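Local coordinates for protein OHCU decarboxylase (Arabidopsis thaliana, PDB 2Q37) that catalyses the stereoselective decarboxylation of OHCU to (S)-allantoin, serving as the N-terminal domain of a bifunctional plant enzyme that completes uric acid degradation, at residues V32-S37 and D60-Q65; I133-S136 and E142-H145; K148-N153 and E160-E165. All blocks are in the same frame, centred on the assembly; numbering follows the deposited sequence.

Contact 1 of 3, residues V32-S37 and D60-Q65; sequences VCCGSS and DIWFNQ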
ATOM      1  N   VAL A  32      -9.998   6.814  17.488  1.00 85.93           N
ATOM      2  CA  VAL A  32     -11.362   7.101  17.053  1.00 86.07           C
ATOM      3  C   VAL A  32     -11.319   8.184  15.960  1.00 86.81           C
ATOM      4  O   VAL A  32     -12.141   8.190  15.043  1.00 87.99           O
ATOM      5  CB  VAL A  32     -12.218   7.600  18.241  1.00 86.21           C
ATOM      6  CG1 VAL A  32     -13.654   7.829  17.786  1.00 86.04           C
ATOM      7  CG2 VAL A  32     -12.165   6.590  19.390  1.00 84.99           C
ATOM      8  N   CYS A  33     -10.349   9.093  16.065  1.00 86.33           N
ATOM      9  CA  CYS A  33     -10.167  10.162  15.087  1.00 84.87           C
ATOM     10  C   CYS A  33      -9.228   9.738  13.969  1.00 84.06           C
ATOM     11  O   CYS A  33      -8.648  10.589  13.299  1.00 84.19           O
ATOM     12  CB  CYS A  33      -9.592  11.410  15.747  1.00 84.59           C
ATOM     13  SG  CYS A  33     -10.817  12.402  16.585  1.00 88.38           S
ATOM     14  N   CYS A  34      -9.072   8.428  13.788  1.00 82.68           N
ATOM     15  CA  CYS A  34      -8.203   7.851  12.748  1.00 81.61           C
ATOM     16  C   CYS A  34      -7.857   6.420  13.173  1.00 80.09           C
ATOM     17  O   CYS A  34      -7.049   6.211  14.080  1.00 80.20           O
ATOM     18  CB  CYS A  34      -6.910   8.678  12.584  1.00 82.72           C
ATOM     19  SG  CYS A  34      -6.121   8.620  10.922  1.00 83.97           S
ATOM     20  N   GLY A  35      -8.476   5.442  12.517  1.00 77.31           N
ATOM     21  CA  GLY A  35      -8.242   4.048  12.852  1.00 74.76           C
ATOM     22  C   GLY A  35      -6.801   3.567  12.871  1.00 73.57           C
ATOM     23  O   GLY A  35      -6.548   2.376  13.078  1.00 72.86           O
ATOM     24  N   SER A  36      -5.854   4.478  12.651  1.00 72.64           N
ATOM     25  CA  SER A  36      -4.436   4.123  12.652  1.00 71.40           C
ATOM     26  C   SER A  36      -3.843   4.211  14.056  1.00 71.08           C
ATOM     27  O   SER A  36      -3.807   5.286  14.668  1.00 70.06           O
ATOM     28  CB  SER A  36      -3.648   5.040  11.708  1.00 70.82           C
ATOM     29  OG  SER A  36      -2.256   4.776  11.787  1.00 68.42           O
ATOM     30  N   SER A  37      -3.382   3.069  14.557  1.00 70.43           N
ATOM     31  CA  SER A  37      -2.777   2.991  15.881  1.00 68.94           C
ATOM     32  C   SER A  37      -1.527   3.859  15.918  1.00 68.56           C
ATOM     33  O   SER A  37      -1.306   4.610  16.872  1.00 69.25           O
ATOM     34  CB  SER A  37      -2.411   1.542  16.198  1.00 67.95           C
ATOM     35  OG  SER A  37      -3.553   0.700  16.133  1.00 68.38           O
ATOM     36  N   ASP A  60       1.146  15.962   8.153  1.00 42.62           N
ATOM     37  CA  ASP A  60       2.520  15.571   7.870  1.00 43.00           C
ATOM     38  C   ASP A  60       2.796  14.166   8.371  1.00 42.19           C
ATOM     39  O   ASP A  60       3.451  13.374   7.691  1.00 43.42           O
ATOM     40  CB  ASP A  60       3.517  16.559   8.480  1.00 45.76           C
ATOM     41  CG  ASP A  60       4.934  16.349   7.953  1.00 49.62           C
ATOM     42  OD1 ASP A  60       5.236  16.868   6.847  1.00 51.15           O
ATOM     43  OD2 ASP A  60       5.736  15.649   8.628  1.00 50.14           O
ATOM     44  N   ILE A  61       2.297  13.847   9.553  1.00 39.47           N
ATOM     45  CA  ILE A  61       2.493  12.518  10.091  1.00 38.12           C
ATOM     46  C   ILE A  61       1.776  11.490   9.198  1.00 37.70           C
ATOM     47  O   ILE A  61       2.332  10.443   8.849  1.00 38.61           O
ATOM     48  CB  ILE A  61       1.931  12.431  11.506  1.00 38.26           C
ATOM     49  CG1 ILE A  61       2.786  13.284  12.439  1.00 39.92           C
ATOM     50  CG2 ILE A  61       1.864  10.972  11.965  1.00 38.77           C
ATOM     51  CD1 ILE A  61       2.223  13.399  13.852  1.00 39.91           C
ATOM     52  N   TRP A  62       0.548  11.810   8.817  1.00 33.87           N
ATOM     53  CA  TRP A  62      -0.255  10.918   7.999  1.00 32.84           C
ATOM     54  C   TRP A  62       0.342  10.668   6.616  1.00 33.70           C
ATOM     55  O   TRP A  62       0.438   9.523   6.175  1.00 33.78           O
ATOM     56  CB  TRP A  62      -1.676  11.484   7.873  1.00 29.51           C
ATOM     57  CG  TRP A  62      -2.564  10.682   7.007  1.00 26.54           C
ATOM     58  CD1 TRP A  62      -2.980  10.999   5.745  1.00 23.77           C
ATOM     59  CD2 TRP A  62      -3.120   9.399   7.307  1.00 23.91           C
ATOM     60  NE1 TRP A  62      -3.757   9.988   5.241  1.00 23.37           N
ATOM     61  CE2 TRP A  62      -3.858   8.991   6.177  1.00 23.77           C
ATOM     62  CE3 TRP A  62      -3.064   8.553   8.421  1.00 24.60           C
ATOM     63  CZ2 TRP A  62      -4.540   7.768   6.124  1.00 24.97           C
ATOM     64  CZ3 TRP A  62      -3.744   7.338   8.376  1.00 25.05           C
ATOM     65  CH2 TRP A  62      -4.473   6.955   7.230  1.00 24.25           C
ATOM     66  N   PHE A  63       0.754  11.736   5.945  1.00 33.00           N
ATOM     67  CA  PHE A  63       1.330  11.628   4.612  1.00 34.26           C
ATOM     68  C   PHE A  63       2.824  11.279   4.536  1.00 35.20           C
ATOM     69  O   PHE A  63       3.281  10.787   3.508  1.00 35.59           O
ATOM     70  CB  PHE A  63       1.081  12.918   3.828  1.00 30.91           C
ATOM     71  CG  PHE A  63      -0.341  13.098   3.400  1.00 32.39           C
ATOM     72  CD1 PHE A  63      -0.943  12.180   2.545  1.00 30.97           C
ATOM     73  CD2 PHE A  63      -1.096  14.182   3.870  1.00 33.94           C
ATOM     74  CE1 PHE A  63      -2.281  12.332   2.161  1.00 34.38           C
ATOM     75  CE2 PHE A  63      -2.436  14.346   3.498  1.00 32.59           C
ATOM     76  CZ  PHE A  63      -3.035  13.419   2.640  1.00 33.35           C
ATOM     77  N   ASN A  64       3.585  11.513   5.598  1.00 35.35           N
ATOM     78  CA  ASN A  64       5.008  11.216   5.519  1.00 36.90           C
ATOM     79  C   ASN A  64       5.601  10.325   6.608  1.00 38.65           C
ATOM     80  O   ASN A  64       6.765   9.938   6.506  1.00 38.72           O
ATOM     81  CB  ASN A  64       5.803  12.520   5.476  1.00 37.48           C
ATOM     82  CG  ASN A  64       5.213  13.527   4.526  1.00 38.17           C
ATOM     83  OD1 ASN A  64       4.993  13.236   3.354  1.00 41.18           O
ATOM     84  ND2 ASN A  64       4.951  14.724   5.024  1.00 38.22           N
ATOM     85  N   GLN A  65       4.833   9.985   7.642  1.00 40.97           N
ATOM     86  CA  GLN A  65       5.392   9.153   8.708  1.00 42.47           C
ATOM     87  C   GLN A  65       4.787   7.767   8.884  1.00 42.61           C
ATOM     88  O   GLN A  65       5.506   6.789   9.090  1.00 43.91           O
ATOM     89  CB  GLN A  65       5.346   9.898  10.043  1.00 43.99           C
ATOM     90  CG  GLN A  65       6.199  11.144  10.067  1.00 48.78           C
ATOM     91  CD  GLN A  65       7.541  10.941   9.368  1.00 53.81           C
ATOM     92  OE1 GLN A  65       8.311  10.024   9.700  1.00 53.85           O
ATOM     93  NE2 GLN A  65       7.826  11.798   8.389  1.00 56.25           N
TER

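Contact 2 of 3, residues I133-S136 and E142-H145; sequences ICAS and EMLH. With 3AL (1-[(4S)-2,5-dioxoimidazolidin-4-yl]urea), chain B.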
ATOM      1  N   ILE A 133     -14.299   7.420   1.410  1.00 25.95           N
ATOM      2  CA  ILE A 133     -14.634   8.727   0.876  1.00 27.68           C
ATOM      3  C   ILE A 133     -15.218   9.514   2.025  1.00 29.40           C
ATOM      4  O   ILE A 133     -15.968   8.960   2.838  1.00 30.01           O
ATOM      5  CB  ILE A 133     -15.708   8.628  -0.235  1.00 27.14           C
ATOM      6  CG1 ILE A 133     -15.798   9.944  -1.017  1.00 27.00           C
ATOM      7  CG2 ILE A 133     -17.075   8.342   0.382  1.00 25.56           C
ATOM      8  CD1 ILE A 133     -16.922   9.971  -2.114  1.00 23.64           C
ATOM      9  N   CYS A 134     -14.861  10.788   2.109  1.00 29.74           N
ATOM     10  CA  CYS A 134     -15.398  11.645   3.145  1.00 31.77           C
ATOM     11  C   CYS A 134     -16.839  11.903   2.701  1.00 32.89           C
ATOM     12  O   CYS A 134     -17.073  12.485   1.650  1.00 32.88           O
ATOM     13  CB  CYS A 134     -14.602  12.953   3.212  1.00 32.67           C
ATOM     14  SG  CYS A 134     -15.101  14.120   4.520  1.00 38.03           S
ATOM     15  N   ALA A 135     -17.801  11.413   3.478  1.00 35.31           N
ATOM     16  CA  ALA A 135     -19.229  11.601   3.189  1.00 37.62           C
ATOM     17  C   ALA A 135     -19.646  12.842   3.972  1.00 40.08           C
ATOM     18  O   ALA A 135     -18.967  13.218   4.935  1.00 44.24           O
ATOM     19  CB  ALA A 135     -20.004  10.404   3.674  1.00 34.93           C
ATOM     20  N   SER A 136     -20.725  13.506   3.598  1.00 40.56           N
ATOM     21  CA  SER A 136     -21.088  14.690   4.385  1.00 43.15           C
ATOM     22  C   SER A 136     -22.322  15.397   3.903  1.00 45.31           C
ATOM     23  O   SER A 136     -23.346  15.446   4.591  1.00 49.19           O
ATOM     24  CB  SER A 136     -19.943  15.687   4.426  1.00 40.83           C
ATOM     25  OG  SER A 136     -19.502  15.841   5.764  1.00 37.44           O
ATOM     26  N   GLU A 142     -24.552   9.925  -5.108  1.00 39.99           N
ATOM     27  CA  GLU A 142     -23.337  10.572  -5.581  1.00 39.90           C
ATOM     28  C   GLU A 142     -22.144   9.696  -5.233  1.00 41.67           C
ATOM     29  O   GLU A 142     -21.230   9.518  -6.045  1.00 42.13           O
ATOM     30  CB  GLU A 142     -23.161  11.936  -4.932  1.00 38.23           C
ATOM     31  CG  GLU A 142     -24.362  12.834  -5.089  1.00 38.97           C
ATOM     32  CD  GLU A 142     -24.244  14.080  -4.254  1.00 39.00           C
ATOM     33  OE1 GLU A 142     -23.499  14.046  -3.254  1.00 41.33           O
ATOM     34  OE2 GLU A 142     -24.897  15.089  -4.581  1.00 38.46           O
HETATM   35  N   MSE A 143     -22.161   9.135  -4.027  1.00 42.16           N
HETATM   36  CA  MSE A 143     -21.067   8.285  -3.582  1.00 42.27           C
HETATM   37  C   MSE A 143     -20.999   6.970  -4.339  1.00 41.39           C
HETATM   38  O   MSE A 143     -19.918   6.446  -4.551  1.00 41.34           O
HETATM   39  CB  MSE A 143     -21.169   8.041  -2.081  1.00 44.65           C
HETATM   40  CG  MSE A 143     -20.932   9.303  -1.269  1.00 47.39           C
HETATM   41 SE   MSE A 143     -20.603   8.934   0.609  1.00 55.94          SE
HETATM   42  CE  MSE A 143     -22.364   9.370   1.356  1.00 50.92           C
ATOM     43  N   LEU A 144     -22.149   6.436  -4.746  1.00 41.60           N
ATOM     44  CA  LEU A 144     -22.183   5.192  -5.522  1.00 40.42           C
ATOM     45  C   LEU A 144     -21.519   5.505  -6.876  1.00 40.45           C
ATOM     46  O   LEU A 144     -20.757   4.710  -7.424  1.00 40.74           O
ATOM     47  CB  LEU A 144     -23.639   4.752  -5.710  1.00 40.81           C
ATOM     48  CG  LEU A 144     -24.064   3.467  -6.438  1.00 41.67           C
ATOM     49  CD1 LEU A 144     -23.978   3.674  -7.927  1.00 44.04           C
ATOM     50  CD2 LEU A 144     -23.202   2.294  -5.994  1.00 42.82           C
ATOM     51  N   HIS A 145     -21.787   6.696  -7.388  1.00 39.48           N
ATOM     52  CA  HIS A 145     -21.220   7.131  -8.650  1.00 39.44           C
ATOM     53  C   HIS A 145     -19.710   7.363  -8.526  1.00 40.00           C
ATOM     54  O   HIS A 145     -18.949   7.041  -9.450  1.00 40.89           O
ATOM     55  CB  HIS A 145     -21.905   8.416  -9.112  1.00 39.17           C
ATOM     56  CG  HIS A 145     -21.289   9.019 -10.334  1.00 41.26           C
ATOM     57  ND1 HIS A 145     -21.419   8.459 -11.587  1.00 41.31           N
ATOM     58  CD2 HIS A 145     -20.493  10.105 -10.485  1.00 41.07           C
ATOM     59  CE1 HIS A 145     -20.727   9.173 -12.457  1.00 42.18           C
ATOM     60  NE2 HIS A 145     -20.154  10.177 -11.815  1.00 41.86           N
TER
HETATM   61  C4  3AL B 200     -16.189   6.681   6.171  1.00 34.92           C
HETATM   62  C5  3AL B 200     -16.744   6.909   7.486  1.00 34.46           C
HETATM   63  O5  3AL B 200     -16.908   6.228   8.466  1.00 37.63           O
HETATM   64  N7  3AL B 200     -17.172   8.247   7.595  1.00 36.27           N
HETATM   65  C8  3AL B 200     -16.899   8.828   6.366  1.00 36.27           C
HETATM   66  O8  3AL B 200     -17.151  10.001   6.120  1.00 34.99           O
HETATM   67  N9  3AL B 200     -16.317   7.918   5.486  1.00 36.03           N
HETATM   68  N3  3AL B 200     -16.795   5.516   5.529  1.00 32.20           N
HETATM   69  C2  3AL B 200     -16.282   5.172   4.186  1.00 28.33           C
HETATM   70  N1  3AL B 200     -16.775   4.198   3.670  1.00 30.29           N
HETATM   71  O2  3AL B 200     -15.336   5.917   3.646  1.00 26.49           O

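Contact 3 of 3, residues K148-N153 and E160-E165; sequences KERYEN and EIAAME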
ATOM      1  N   LYS A 148     -18.157   3.793  -8.479  1.00 43.58           N
ATOM      2  CA  LYS A 148     -18.081   3.199  -9.821  1.00 44.44           C
ATOM      3  C   LYS A 148     -16.959   3.862 -10.618  1.00 45.68           C
ATOM      4  O   LYS A 148     -16.196   3.198 -11.330  1.00 46.63           O
ATOM      5  CB  LYS A 148     -19.389   3.401 -10.585  1.00 43.85           C
ATOM      6  CG  LYS A 148     -20.495   2.438 -10.238  1.00 44.27           C
ATOM      7  CD  LYS A 148     -21.746   2.799 -11.012  1.00 43.64           C
ATOM      8  CE  LYS A 148     -22.894   1.878 -10.651  1.00 45.15           C
ATOM      9  NZ  LYS A 148     -24.200   2.597 -10.783  1.00 44.53           N
ATOM     10  N   GLU A 149     -16.877   5.181 -10.502  1.00 45.90           N
ATOM     11  CA  GLU A 149     -15.858   5.946 -11.193  1.00 46.47           C
ATOM     12  C   GLU A 149     -14.490   5.428 -10.726  1.00 46.57           C
ATOM     13  O   GLU A 149     -13.696   4.922 -11.522  1.00 46.91           O
ATOM     14  CB  GLU A 149     -16.006   7.430 -10.832  1.00 48.97           C
ATOM     15  CG  GLU A 149     -15.489   8.411 -11.859  1.00 55.80           C
ATOM     16  CD  GLU A 149     -16.514   8.720 -12.958  1.00 61.31           C
ATOM     17  OE1 GLU A 149     -17.050   7.761 -13.572  1.00 62.41           O
ATOM     18  OE2 GLU A 149     -16.779   9.924 -13.213  1.00 62.56           O
ATOM     19  N   ARG A 150     -14.236   5.524  -9.422  1.00 44.75           N
ATOM     20  CA  ARG A 150     -12.954   5.112  -8.852  1.00 43.12           C
ATOM     21  C   ARG A 150     -12.567   3.658  -9.063  1.00 42.59           C
ATOM     22  O   ARG A 150     -11.387   3.307  -8.979  1.00 40.98           O
ATOM     23  CB  ARG A 150     -12.917   5.458  -7.361  1.00 41.28           C
ATOM     24  CG  ARG A 150     -12.743   6.954  -7.112  1.00 38.61           C
ATOM     25  CD  ARG A 150     -12.995   7.332  -5.668  1.00 36.74           C
ATOM     26  NE  ARG A 150     -12.192   6.536  -4.752  1.00 34.26           N
ATOM     27  CZ  ARG A 150     -12.139   6.747  -3.446  1.00 33.07           C
ATOM     28  NH1 ARG A 150     -12.842   7.739  -2.907  1.00 30.70           N
ATOM     29  NH2 ARG A 150     -11.397   5.954  -2.683  1.00 33.00           N
ATOM     30  N   TYR A 151     -13.554   2.822  -9.350  1.00 41.76           N
ATOM     31  CA  TYR A 151     -13.308   1.412  -9.571  1.00 43.20           C
ATOM     32  C   TYR A 151     -12.317   1.170 -10.733  1.00 43.92           C
ATOM     33  O   TYR A 151     -11.597   0.165 -10.763  1.00 44.02           O
ATOM     34  CB  TYR A 151     -14.632   0.708  -9.858  1.00 43.95           C
ATOM     35  CG  TYR A 151     -14.515  -0.801  -9.872  1.00 45.48           C
ATOM     36  CD1 TYR A 151     -14.363  -1.515  -8.689  1.00 45.19           C
ATOM     37  CD2 TYR A 151     -14.536  -1.509 -11.068  1.00 45.59           C
ATOM     38  CE1 TYR A 151     -14.235  -2.896  -8.698  1.00 46.74           C
ATOM     39  CE2 TYR A 151     -14.407  -2.891 -11.087  1.00 46.24           C
ATOM     40  CZ  TYR A 151     -14.257  -3.573  -9.902  1.00 46.47           C
ATOM     41  OH  TYR A 151     -14.111  -4.934  -9.915  1.00 48.64           O
ATOM     42  N   GLU A 152     -12.279   2.101 -11.677  1.00 43.70           N
ATOM     43  CA  GLU A 152     -11.404   1.996 -12.841  1.00 44.80           C
ATOM     44  C   GLU A 152      -9.981   2.532 -12.644  1.00 43.32           C
ATOM     45  O   GLU A 152      -9.229   2.665 -13.613  1.00 44.40           O
ATOM     46  CB  GLU A 152     -12.035   2.724 -14.035  1.00 46.43           C
ATOM     47  CG  GLU A 152     -12.566   1.816 -15.130  1.00 52.34           C
ATOM     48  CD  GLU A 152     -13.722   0.953 -14.672  1.00 54.87           C
ATOM     49  OE1 GLU A 152     -14.666   1.511 -14.071  1.00 57.50           O
ATOM     50  OE2 GLU A 152     -13.690  -0.277 -14.923  1.00 56.46           O
ATOM     51  N   ASN A 153      -9.614   2.860 -11.412  1.00 39.89           N
ATOM     52  CA  ASN A 153      -8.282   3.379 -11.136  1.00 36.12           C
ATOM     53  C   ASN A 153      -7.334   2.220 -10.865  1.00 34.33           C
ATOM     54  O   ASN A 153      -7.773   1.110 -10.572  1.00 33.36           O
ATOM     55  CB  ASN A 153      -8.320   4.290  -9.901  1.00 37.34           C
ATOM     56  CG  ASN A 153      -8.993   5.625 -10.171  1.00 38.45           C
ATOM     57  OD1 ASN A 153      -9.528   6.261  -9.261  1.00 39.76           O
ATOM     58  ND2 ASN A 153      -8.956   6.063 -11.417  1.00 38.75           N
ATOM     59  N   GLU A 160      -3.926   6.154  -2.901  1.00 32.18           N
ATOM     60  CA  GLU A 160      -3.594   7.540  -2.579  1.00 33.27           C
ATOM     61  C   GLU A 160      -4.837   8.352  -2.296  1.00 30.39           C
ATOM     62  O   GLU A 160      -4.854   9.173  -1.385  1.00 29.08           O
ATOM     63  CB  GLU A 160      -2.847   8.224  -3.713  1.00 37.44           C
ATOM     64  CG  GLU A 160      -1.364   8.001  -3.712  1.00 47.24           C
ATOM     65  CD  GLU A 160      -0.643   9.094  -4.484  1.00 51.91           C
ATOM     66  OE1 GLU A 160      -1.125   9.436  -5.595  1.00 53.16           O
ATOM     67  OE2 GLU A 160       0.392   9.603  -3.975  1.00 52.54           O
ATOM     68  N   ILE A 161      -5.857   8.123  -3.110  1.00 27.08           N
ATOM     69  CA  ILE A 161      -7.126   8.801  -2.984  1.00 25.97           C
ATOM     70  C   ILE A 161      -7.774   8.437  -1.637  1.00 25.34           C
ATOM     71  O   ILE A 161      -8.259   9.305  -0.921  1.00 25.15           O
ATOM     72  CB  ILE A 161      -8.060   8.414  -4.167  1.00 25.26           C
ATOM     73  CG1 ILE A 161      -7.466   8.924  -5.486  1.00 24.01           C
ATOM     74  CG2 ILE A 161      -9.454   8.999  -3.957  1.00 22.35           C
ATOM     75  CD1 ILE A 161      -8.238   8.474  -6.737  1.00 22.68           C
ATOM     76  N   ALA A 162      -7.768   7.158  -1.287  1.00 23.95           N
ATOM     77  CA  ALA A 162      -8.336   6.744  -0.019  1.00 24.57           C
ATOM     78  C   ALA A 162      -7.589   7.422   1.130  1.00 25.48           C
ATOM     79  O   ALA A 162      -8.212   7.838   2.118  1.00 24.60           O
ATOM     80  CB  ALA A 162      -8.261   5.233   0.131  1.00 22.66           C
ATOM     81  N   ALA A 163      -6.269   7.535   1.006  1.00 24.86           N
ATOM     82  CA  ALA A 163      -5.450   8.143   2.058  1.00 28.70           C
ATOM     83  C   ALA A 163      -5.854   9.592   2.276  1.00 31.77           C
ATOM     84  O   ALA A 163      -5.887  10.085   3.405  1.00 31.69           O
ATOM     85  CB  ALA A 163      -3.939   8.064   1.697  1.00 26.27           C
HETATM   86  N   MSE A 164      -6.155  10.262   1.173  1.00 35.39           N
HETATM   87  CA  MSE A 164      -6.567  11.653   1.182  1.00 39.54           C
HETATM   88  C   MSE A 164      -7.996  11.796   1.736  1.00 36.86           C
HETATM   89  O   MSE A 164      -8.273  12.680   2.550  1.00 34.10           O
HETATM   90  CB  MSE A 164      -6.493  12.194  -0.238  1.00 47.98           C
HETATM   91  CG  MSE A 164      -6.873  13.642  -0.365  1.00 61.96           C
HETATM   92 SE   MSE A 164      -7.040  14.068  -2.235  1.00 84.61          SE
HETATM   93  CE  MSE A 164      -5.425  13.162  -2.917  1.00 72.47           C
ATOM     94  N   GLU A 165      -8.903  10.943   1.270  1.00 33.96           N
ATOM     95  CA  GLU A 165     -10.268  10.961   1.768  1.00 33.31           C
ATOM     96  C   GLU A 165     -10.246  10.733   3.303  1.00 33.95           C
ATOM     97  O   GLU A 165     -10.948  11.407   4.059  1.00 31.97           O
ATOM     98  CB  GLU A 165     -11.080   9.871   1.086  1.00 30.83           C
ATOM     99  CG  GLU A 165     -11.400  10.181  -0.346  1.00 30.67           C
ATOM    100  CD  GLU A 165     -12.084  11.518  -0.482  1.00 32.80           C
ATOM    101  OE1 GLU A 165     -13.117  11.715   0.183  1.00 30.04           O
ATOM    102  OE2 GLU A 165     -11.591  12.380  -1.249  1.00 37.77           O
TER

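Contact 1 of 3, residues V32-S37 and D60-Q65
Cys34 and Ser36 meet the same corner of the Trp62 indole. This is a sulfur-aromatic contact in the all-helical OHCU decarboxylase fold, between the loop ahead of helix 37-44 and the last turn of helix 51-64. The loop falls in the region required for BRI1 binding. Following it from its start, Cys33 faces helix 155-178, where its carbonyl oxygen is hydrogen-bonded to Thr170 OG1 and its side chain packs on Leu177. Cys34 then turns its side chain toward the indole. With the sulfur anti to the backbone N (chi1 -153°), SG comes within 3.7 Å of Trp62 CZ3 and 4.0 Å of Trp62 CE3. The approach is oblique: SG is 4.3 Å from the centroid of the six-membered ring of Trp62, 37° off the ring normal. The Cys34 side chain is about 7 Å from that of His78, the proton donor of the decarboxylation, so the contact lies near the active site. Gly35 gives its carbonyl to Lys31 NZ. Ser36 is the N-cap of helix 37-44 and divides its work: OG bonds to Phe39 N, while CB rests at the rim of the indole, near its plane and 4.0 Å from Trp62 CZ3. The tryptophan itself is fixed from several directions. Its NE1 donates to Ala163 O on helix 155-178, and the Trp71 ring stacks with it. On the pyrrole side, Trp62 CD1 sits over the centre of the Phe63 ring, 3.7 Å above its plane.

Contact 2 of 3, residues I133-S136 and E142-H145
One wall of the (S)-allantoin pocket of the decarboxylase domain is the loop 133-136, where Ile133 and Ala135 meet Met143, a selenomethionine in this crystal. Its selenium is the hub of the contact: SE lies 3.5 Å from Ala135 CB and 3.6 Å from Ile133 CG2, so it touches both side chains at once. The terminal methyl follows the bend at the end of the chain (chi3 -101°), bringing CE within 3.5 Å of Ala135 CB as well. Further back along the same side chain, Met143 CG is 4.2 Å from Ile133 CD1. Ile133 reaches that far because its CG1 arm runs extended toward helix 140-150, while the short CG2 branch is the one offered to the selenium. The contact is wholly apolar and buried, and Ile81 packs against both Ile133 and Met143. The Ile133 and Ala135 side chains thus pack on helix 140-150 while their backbone atoms bond the ligand, the segment's share being Ile133 N and O and Ala135 N. Ile133 grips (S)-allantoin in both directions: its N-H donates to ureido O2 at 2.9 Å and 160°, and its carbonyl O accepts from ring N9, also at 2.9 Å. Two residues on, Ala135 N donates to the ring carbonyl O8 over 3.1 Å, nearly straight at 172°. This alternation resembles the edge of a beta strand, although the loop forms no regular strand. Cys134, between them, turns its side chain away from Met143 and onto Lys168 and Ile169 of helix 155-178. Glu100 OE1, Phe131 O and Pro79 O also hydrogen-bond the ligand.

Contact 3 of 3, residues K148-N153 and E160-E165
Ile161 lays its CG2 methyl over one face of the Arg150 guanidinium, centred on it, with Ile161 CG2 3.5 Å from Arg150 CZ. This methyl is turned onto the arginine because CG2 lies anti to the backbone N, the CG1 branch being at chi1 -65°; that other branch carries CD1 to the side-chain amide of Asn153. Glu165 adds only its aliphatic part, CG lying 3.8 Å from Arg150 NH1. The two segments are the end of helix 140-150 and an early part of helix 155-178, successive helices joined by a short connection that starts with a type I beta turn from Arg150 to Asn153. The polar interactions hold the guanidinium in place beneath that methyl. A bend at chi3 (53°) helps direct the group so that NE forms a salt bridge with Glu158, NH1 bonds to Ile132 O, and NH2 makes a weak bond to Tyr123 OH. Arg150 NH1 and Glu165 OE1 remain 5.0 Å apart, so any attraction between these charges acts at a distance. The Glu165 carboxylate is instead occupied with the allantoin-binding loop and its own helix, OE1 accepting from Cys134 N and OE2 pairing with Lys168 NZ.

In the fold
Contacts 1 and 2 are buried and lie on opposite sides of the chain's centre, their centres about 21 Å apart; contact 3 is only partly buried and touches both. It shares helix 140-150 with contact 2, and its other helix, 155-178, receives the indole N-H from contact 1 and a backbone N-H from the loop of contact 2. The two buried contacts have no polar bonds between their segments: contact 1 sets a cysteine sulfur on an indole, contact 2 a Met143 side chain on aliphatic groups, with the polar backbone of its loop turned to the ligand. At contact 3 a methyl lies on a guanidinium whose charge is met by residues outside its two segments.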